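Local coordinates for VgrG protein (Vibrio cholerae, PDB 4DTH), which probably acts as a toxin that cross-links actin, through a domain that binds ATP and magnesium ions, at residues Ala175-Ala180 with Asn357-Tyr362; Arg193-Ala198 with Trp275-Arg280. All coordinates share one frame; numbering follows the deposited sequence.

Interaction 1 of 2, residues Ala175-Ala180 with Asn357-Tyr362; sequences ATVGVA and NELQSY. With ATP (adenosine-5'-triphosphate), chain B.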
loop_
_atom_site.group_PDB
_atom_site.type_symbol
_atom_site.label_atom_id
_atom_site.label_comp_id
_atom_site.label_asym_id
_atom_site.label_seq_id
_atom_site.Cartn_x
_atom_site.Cartn_y
_atom_site.Cartn_z
ATOM N N ALA A 175 -4.346 5.503 -2.214
ATOM C CA ALA A 175 -4.409 5.964 -0.842
ATOM C C ALA A 175 -4.479 4.728 0.038
ATOM O O ALA A 175 -5.096 3.727 -0.347
ATOM C CB ALA A 175 -5.640 6.831 -0.622
ATOM N N THR A 176 -3.826 4.791 1.207
ATOM C CA THR A 176 -3.827 3.722 2.199
ATOM C C THR A 176 -4.392 4.280 3.488
ATOM O O THR A 176 -3.907 5.302 3.974
ATOM C CB THR A 176 -2.441 3.070 2.323
ATOM O OG1 THR A 176 -2.112 2.465 1.066
ATOM C CG2 THR A 176 -2.379 2.011 3.425
ATOM N N VAL A 177 -5.424 3.621 4.029
ATOM C CA VAL A 177 -6.099 4.029 5.260
ATOM C C VAL A 177 -5.799 3.001 6.345
ATOM O O VAL A 177 -5.926 1.800 6.106
ATOM C CB VAL A 177 -7.632 4.212 5.025
ATOM C CG1 VAL A 177 -8.410 4.361 6.340
ATOM C CG2 VAL A 177 -7.915 5.386 4.088
ATOM N N GLY A 178 -5.427 3.488 7.527
ATOM C CA GLY A 178 -5.191 2.641 8.688
ATOM C C GLY A 178 -6.238 2.902 9.745
ATOM O O GLY A 178 -6.510 4.061 10.056
ATOM N N VAL A 179 -6.868 1.839 10.277
ATOM C CA VAL A 179 -7.895 1.939 11.336
ATOM C C VAL A 179 -7.601 0.947 12.456
ATOM O O VAL A 179 -6.919 -0.050 12.206
ATOM C CB VAL A 179 -9.347 1.734 10.797
ATOM C CG1 VAL A 179 -9.754 2.846 9.837
ATOM C CG2 VAL A 179 -9.533 0.351 10.160
ATOM N N ALA A 180 -8.170 1.169 13.668
ATOM C CA ALA A 180 -8.049 0.210 14.771
ATOM C C ALA A 180 -8.723 -1.088 14.291
ATOM O O ALA A 180 -9.820 -1.030 13.718
ATOM C CB ALA A 180 -8.773 0.732 16.010
ATOM N N ASN A 357 -14.168 8.803 -4.650
ATOM C CA ASN A 357 -14.585 10.205 -4.500
ATOM C C ASN A 357 -14.398 10.730 -3.074
ATOM O O ASN A 357 -13.918 11.853 -2.900
ATOM C CB ASN A 357 -16.034 10.398 -4.959
ATOM C CG ASN A 357 -16.281 10.081 -6.416
ATOM O OD1 ASN A 357 -17.194 9.323 -6.761
ATOM N ND2 ASN A 357 -15.481 10.652 -7.305
ATOM N N GLU A 358 -14.715 9.895 -2.061
ATOM C CA GLU A 358 -14.591 10.213 -0.631
ATOM C C GLU A 358 -13.153 10.582 -0.197
ATOM O O GLU A 358 -12.979 11.292 0.792
ATOM C CB GLU A 358 -15.096 9.043 0.234
ATOM C CG GLU A 358 -16.577 8.734 0.073
ATOM C CD GLU A 358 -16.928 7.656 -0.934
ATOM O OE1 GLU A 358 -16.218 7.521 -1.957
ATOM O OE2 GLU A 358 -17.948 6.964 -0.713
ATOM N N LEU A 359 -12.136 10.084 -0.917
ATOM C CA LEU A 359 -10.740 10.321 -0.553
ATOM C C LEU A 359 -9.962 11.197 -1.530
ATOM O O LEU A 359 -8.769 11.428 -1.302
ATOM C CB LEU A 359 -9.996 8.987 -0.313
ATOM C CG LEU A 359 -10.570 8.020 0.740
ATOM C CD1 LEU A 359 -9.748 6.770 0.790
ATOM C CD2 LEU A 359 -10.627 8.648 2.131
ATOM N N GLN A 360 -10.612 11.692 -2.603
ATOM C CA GLN A 360 -9.932 12.538 -3.598
ATOM C C GLN A 360 -9.271 13.793 -3.038
ATOM O O GLN A 360 -8.236 14.213 -3.567
ATOM C CB GLN A 360 -10.845 12.910 -4.764
ATOM C CG GLN A 360 -11.023 11.766 -5.750
ATOM C CD GLN A 360 -9.830 11.527 -6.682
ATOM O OE1 GLN A 360 -8.832 12.262 -6.716
ATOM N NE2 GLN A 360 -9.949 10.487 -7.480
ATOM N N SER A 361 -9.877 14.375 -1.962
ATOM C CA SER A 361 -9.366 15.589 -1.328
ATOM C C SER A 361 -7.969 15.389 -0.698
ATOM O O SER A 361 -7.276 16.374 -0.437
ATOM C CB SER A 361 -10.360 16.112 -0.293
ATOM O OG SER A 361 -10.533 15.171 0.755
ATOM N N TYR A 362 -7.549 14.123 -0.462
ATOM C CA TYR A 362 -6.242 13.803 0.130
ATOM C C TYR A 362 -5.130 13.776 -0.930
ATOM O O TYR A 362 -3.952 13.709 -0.582
ATOM C CB TYR A 362 -6.307 12.434 0.840
ATOM C CG TYR A 362 -7.188 12.437 2.075
ATOM C CD1 TYR A 362 -6.672 12.781 3.321
ATOM C CD2 TYR A 362 -8.533 12.087 1.997
ATOM C CE1 TYR A 362 -7.479 12.797 4.459
ATOM C CE2 TYR A 362 -9.349 12.088 3.133
ATOM C CZ TYR A 362 -8.814 12.443 4.362
ATOM O OH TYR A 362 -9.603 12.458 5.486
HETATM P PG ATP B . 3.162 -3.074 -1.908
HETATM O O1G ATP B . 1.715 -2.815 -2.183
HETATM O O2G ATP B . 3.335 -4.252 -0.991
HETATM O O3G ATP B . 3.943 -3.332 -3.165
HETATM P PB ATP B . 5.028 -1.307 -0.604
HETATM O O1B ATP B . 5.640 -2.400 0.180
HETATM O O2B ATP B . 5.976 -0.922 -1.714
HETATM O O3B ATP B . 3.734 -1.762 -1.187
HETATM P PA ATP B . 4.241 0.089 1.729
HETATM O O1A ATP B . 3.946 -1.257 2.265
HETATM O O2A ATP B . 5.330 0.708 2.608
HETATM O O3A ATP B . 4.752 -0.038 0.335
HETATM O "O5'" ATP B . 2.894 0.961 1.759
HETATM C "C5'" ATP B . 3.051 2.370 1.524
HETATM C "C4'" ATP B . 1.765 3.129 1.717
HETATM O "O4'" ATP B . 1.230 2.877 3.048
HETATM C "C3'" ATP B . 1.933 4.647 1.631
HETATM O "O3'" ATP B . 0.797 5.290 1.055
HETATM C "C2'" ATP B . 2.116 5.025 3.094
HETATM O "O2'" ATP B . 1.917 6.403 3.365
HETATM C "C1'" ATP B . 1.069 4.122 3.712
HETATM N N9 ATP B . 1.154 3.920 5.161
HETATM C C8 ATP B . 2.212 3.413 5.866
HETATM N N7 ATP B . 1.994 3.338 7.157
HETATM C C5 ATP B . 0.706 3.832 7.312
HETATM C C6 ATP B . -0.126 4.006 8.436
HETATM N N6 ATP B . 0.231 3.688 9.687
HETATM N N1 ATP B . -1.364 4.508 8.228
HETATM C C2 ATP B . -1.740 4.813 6.983
HETATM N N3 ATP B . -1.051 4.692 5.851
HETATM C C4 ATP B . 0.179 4.195 6.079
#

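Interaction 2 of 2, residues Arg193-Ala198 with Trp275-Arg280; sequences RLLESA and WEILPR. With ATP (adenosine-5'-triphosphate), chain B.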
loop_
_atom_site.group_PDB
_atom_site.type_symbol
_atom_site.label_atom_id
_atom_site.label_comp_id
_atom_site.label_asym_id
_atom_site.label_seq_id
_atom_site.Cartn_x
_atom_site.Cartn_y
_atom_site.Cartn_z
ATOM N N ARG A 193 -16.957 2.879 7.659
ATOM C CA ARG A 193 -18.080 2.591 6.761
ATOM C C ARG A 193 -17.612 2.484 5.311
ATOM O O ARG A 193 -18.085 1.607 4.584
ATOM C CB ARG A 193 -19.197 3.628 6.926
ATOM C CG ARG A 193 -19.826 3.547 8.310
ATOM C CD ARG A 193 -21.115 4.327 8.422
ATOM N NE ARG A 193 -20.898 5.778 8.382
ATOM C CZ ARG A 193 -20.629 6.537 9.437
ATOM N NH1 ARG A 193 -20.526 5.997 10.643
ATOM N NH2 ARG A 193 -20.456 7.844 9.293
ATOM N N LEU A 194 -16.634 3.344 4.914
ATOM C CA LEU A 194 -16.049 3.299 3.578
ATOM C C LEU A 194 -15.330 1.939 3.380
ATOM O O LEU A 194 -15.507 1.291 2.348
ATOM C CB LEU A 194 -15.063 4.475 3.387
ATOM C CG LEU A 194 -14.358 4.564 2.037
ATOM C CD1 LEU A 194 -15.352 4.832 0.904
ATOM C CD2 LEU A 194 -13.277 5.640 2.061
ATOM N N LEU A 195 -14.547 1.505 4.390
ATOM C CA LEU A 195 -13.816 0.229 4.333
ATOM C C LEU A 195 -14.756 -0.965 4.319
ATOM O O LEU A 195 -14.515 -1.926 3.585
ATOM C CB LEU A 195 -12.830 0.105 5.502
ATOM C CG LEU A 195 -11.637 1.068 5.481
ATOM C CD1 LEU A 195 -10.918 1.017 6.781
ATOM C CD2 LEU A 195 -10.689 0.774 4.313
ATOM N N GLU A 196 -15.831 -0.898 5.111
ATOM C CA GLU A 196 -16.833 -1.962 5.186
ATOM C C GLU A 196 -17.638 -2.105 3.893
ATOM O O GLU A 196 -18.252 -3.154 3.662
ATOM C CB GLU A 196 -17.751 -1.760 6.386
ATOM C CG GLU A 196 -17.077 -2.046 7.717
ATOM C CD GLU A 196 -17.802 -1.430 8.895
ATOM O OE1 GLU A 196 -19.010 -1.132 8.761
ATOM O OE2 GLU A 196 -17.165 -1.250 9.954
ATOM N N SER A 197 -17.607 -1.069 3.036
ATOM C CA SER A 197 -18.281 -1.106 1.736
ATOM C C SER A 197 -17.488 -1.916 0.698
ATOM O O SER A 197 -17.999 -2.134 -0.405
ATOM C CB SER A 197 -18.587 0.303 1.233
ATOM O OG SER A 197 -17.429 0.924 0.696
ATOM N N ALA A 198 -16.259 -2.389 1.046
ATOM C CA ALA A 198 -15.444 -3.214 0.140
ATOM C C ALA A 198 -16.308 -4.401 -0.324
ATOM O O ALA A 198 -17.021 -4.981 0.504
ATOM C CB ALA A 198 -14.196 -3.718 0.849
ATOM N N TRP A 275 -9.329 -6.907 -5.603
ATOM C CA TRP A 275 -9.740 -6.659 -4.217
ATOM C C TRP A 275 -10.455 -5.297 -4.111
ATOM O O TRP A 275 -11.349 -5.151 -3.275
ATOM C CB TRP A 275 -8.528 -6.643 -3.269
ATOM C CG TRP A 275 -8.004 -8.002 -2.926
ATOM C CD1 TRP A 275 -7.018 -8.686 -3.571
ATOM C CD2 TRP A 275 -8.402 -8.818 -1.815
ATOM N NE1 TRP A 275 -6.766 -9.873 -2.927
ATOM C CE2 TRP A 275 -7.633 -10.003 -1.873
ATOM C CE3 TRP A 275 -9.376 -8.690 -0.807
ATOM C CZ2 TRP A 275 -7.801 -11.052 -0.961
ATOM C CZ3 TRP A 275 -9.523 -9.719 0.115
ATOM C CH2 TRP A 275 -8.743 -10.884 0.035
ATOM N N GLU A 276 -10.019 -4.296 -4.929
ATOM C CA GLU A 276 -10.480 -2.884 -4.976
ATOM C C GLU A 276 -9.949 -2.126 -3.752
ATOM O O GLU A 276 -9.216 -1.147 -3.892
ATOM C CB GLU A 276 -12.008 -2.754 -5.107
ATOM C CG GLU A 276 -12.547 -3.340 -6.407
ATOM C CD GLU A 276 -14.044 -3.201 -6.600
ATOM O OE1 GLU A 276 -14.614 -4.034 -7.339
ATOM O OE2 GLU A 276 -14.649 -2.276 -6.012
ATOM N N ILE A 277 -10.322 -2.596 -2.560
ATOM C CA ILE A 277 -9.832 -2.128 -1.272
ATOM C C ILE A 277 -8.986 -3.318 -0.806
ATOM O O ILE A 277 -9.513 -4.357 -0.390
ATOM C CB ILE A 277 -10.972 -1.738 -0.294
ATOM C CG1 ILE A 277 -11.790 -0.559 -0.877
ATOM C CG2 ILE A 277 -10.393 -1.380 1.082
ATOM C CD1 ILE A 277 -13.117 -0.211 -0.156
ATOM N N LEU A 278 -7.675 -3.180 -0.961
ATOM C CA LEU A 278 -6.729 -4.256 -0.697
ATOM C C LEU A 278 -6.225 -4.314 0.750
ATOM O O LEU A 278 -5.536 -3.392 1.182
ATOM C CB LEU A 278 -5.533 -4.121 -1.671
ATOM C CG LEU A 278 -4.376 -5.116 -1.531
ATOM C CD1 LEU A 278 -4.795 -6.522 -1.949
ATOM C CD2 LEU A 278 -3.163 -4.651 -2.347
ATOM N N PRO A 279 -6.501 -5.409 1.499
ATOM C CA PRO A 279 -5.917 -5.532 2.848
ATOM C C PRO A 279 -4.382 -5.494 2.768
ATOM O O PRO A 279 -3.790 -6.140 1.891
ATOM C CB PRO A 279 -6.415 -6.901 3.318
ATOM C CG PRO A 279 -7.690 -7.130 2.511
ATOM C CD PRO A 279 -7.308 -6.595 1.157
ATOM N N ARG A 280 -3.753 -4.671 3.617
ATOM C CA ARG A 280 -2.301 -4.503 3.614
ATOM C C ARG A 280 -1.649 -5.053 4.866
ATOM O O ARG A 280 -0.430 -4.945 5.011
ATOM C CB ARG A 280 -1.918 -3.013 3.436
ATOM C CG ARG A 280 -2.222 -2.447 2.051
ATOM C CD ARG A 280 -1.249 -2.873 0.954
ATOM N NE ARG A 280 0.135 -2.476 1.231
ATOM C CZ ARG A 280 1.093 -3.320 1.600
ATOM N NH1 ARG A 280 0.830 -4.612 1.746
ATOM N NH2 ARG A 280 2.320 -2.880 1.822
HETATM P PG ATP B . 3.162 -3.074 -1.908
HETATM O O1G ATP B . 1.715 -2.815 -2.183
HETATM O O2G ATP B . 3.335 -4.252 -0.991
HETATM O O3G ATP B . 3.943 -3.332 -3.165
HETATM P PB ATP B . 5.028 -1.307 -0.604
HETATM O O1B ATP B . 5.640 -2.400 0.180
HETATM O O2B ATP B . 5.976 -0.922 -1.714
HETATM O O3B ATP B . 3.734 -1.762 -1.187
HETATM P PA ATP B . 4.241 0.089 1.729
HETATM O O1A ATP B . 3.946 -1.257 2.265
HETATM O O2A ATP B . 5.330 0.708 2.608
HETATM O O3A ATP B . 4.752 -0.038 0.335
HETATM O "O5'" ATP B . 2.894 0.961 1.759
HETATM C "C5'" ATP B . 3.051 2.370 1.524
HETATM C "C4'" ATP B . 1.765 3.129 1.717
HETATM O "O4'" ATP B . 1.230 2.877 3.048
HETATM C "C3'" ATP B . 1.933 4.647 1.631
HETATM O "O3'" ATP B . 0.797 5.290 1.055
HETATM C "C2'" ATP B . 2.116 5.025 3.094
HETATM O "O2'" ATP B . 1.917 6.403 3.365
HETATM C "C1'" ATP B . 1.069 4.122 3.712
HETATM N N9 ATP B . 1.154 3.920 5.161
HETATM C C8 ATP B . 2.212 3.413 5.866
HETATM N N7 ATP B . 1.994 3.338 7.157
HETATM C C5 ATP B . 0.706 3.832 7.312
HETATM C C6 ATP B . -0.126 4.006 8.436
HETATM N N6 ATP B . 0.231 3.688 9.687
HETATM N N1 ATP B . -1.364 4.508 8.228
HETATM C C2 ATP B . -1.740 4.813 6.983
HETATM N N3 ATP B . -1.051 4.692 5.851
HETATM C C4 ATP B . 0.179 4.195 6.079
#

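Interaction 1 of 2, residues Ala175-Ala180 with Asn357-Tyr362
Both close approaches across this contact are made by one methyl group, CD1 of L359, which reaches A175 and V177 of the strand. L359 lies in the loop 357-362, after strand 343-352. CD1 stands anti to CA (chi2 178°), which carries it forward to the strand. CD1 lies 4.0 Å from V177 CG2, where the two side chains meet at a slant. It also lies 4.3 Å from A175 CB. V177 holds CG2 beside its own backbone N, with CG1 anti to that nitrogen (chi1 168°). Strand 173-180 runs antiparallel to both of its neighbours, 24-30 and 343-352. Its side chains alternate between two faces, so A175 and V177 point toward the loop while T176 points away. T176 faces ATP instead. Its CG2 is 3.7 Å from O4' of the ribose and 3.9 Å from N3 of the adenine. G178 has no side chain, and its backbone N lies 4.0 Å from C2 of the adenine. On the loop, Y362 N donates to L359 O at 3.1 Å, closing a turn. L359 also packs on F352 and M98, and Y362 OH bonds to the M98 carbonyl.

Interaction 2 of 2, residues Arg193-Ala198 with Trp275-Arg280
I277 carries this contact, meeting L194 and L195 of helix 190-196 and A198, which follows in the loop. The segment starts at W275, whose indole has P279 CD over one face, 3.5 Å above the plane and toward the rim. It also meets the ring of W200 edge-to-face. E276 is the first residue after the helix to leave helical phi/psi, with a positive phi (73°), and the chain turns into strand 277-279. I277 then points toward the other segment. Its CD1 lies 3.8 Å from A198 CB. It is also near the L194 carbonyl, a polar oxygen already gripped twice: S197 OG donates to L194 O at 2.6 Å, and S197 N also bonds to it. CG1 of I277 lies beside the backbone N (chi1 -62°), which leaves CG2 anti to it and 3.9 Å from L195 CD2. The side chains of L195 and I277 cross at about a right angle. I277 O accepts from W200 NE1, and F352 packs against both I277 and L195. L278 pairs through its backbone with E351, a magnesium ligand, on strand 343-352. P279 leans on I234 of helix 221-245. R280 ends the segment. Its chain is bent at chi2 and chi3, which brings the guanidinium up to the triphosphate. ATP O2G sits over one face of the group, 3.2 Å above the plane. NH2 is modelled 2.3 Å from ATP O1A, too short for the details of that bond to be trusted. NH1 bonds to the H331 carbonyl, which helps hold the group in place. Here an arginine just beyond the short strand 277-279 reaches the alpha and gamma phosphates, as part of the ATP pocket.

Interactions 1 and 2 have centres 10 Å apart and touch directly. Helix 190-196 follows strand 173-180 in the chain. L195 CD1 packs on V179 CG2 at 3.7 Å, and L194 CD2 packs on L359 CG at 3.8 Å. F352 of strand 343-352 joins the two contacts, since it touches V177 and L359 of one and L194, L195 and I277 of the other. Both contacts reach ATP, but at different parts. Segment 175-180 lies beside the adenine and ribose, with T176 O 3.5 Å from ATP N3, while R280 attends the phosphates. The A175 side chain is about 9 Å from a bound magnesium ion, and that of I277 about 12 Å from one.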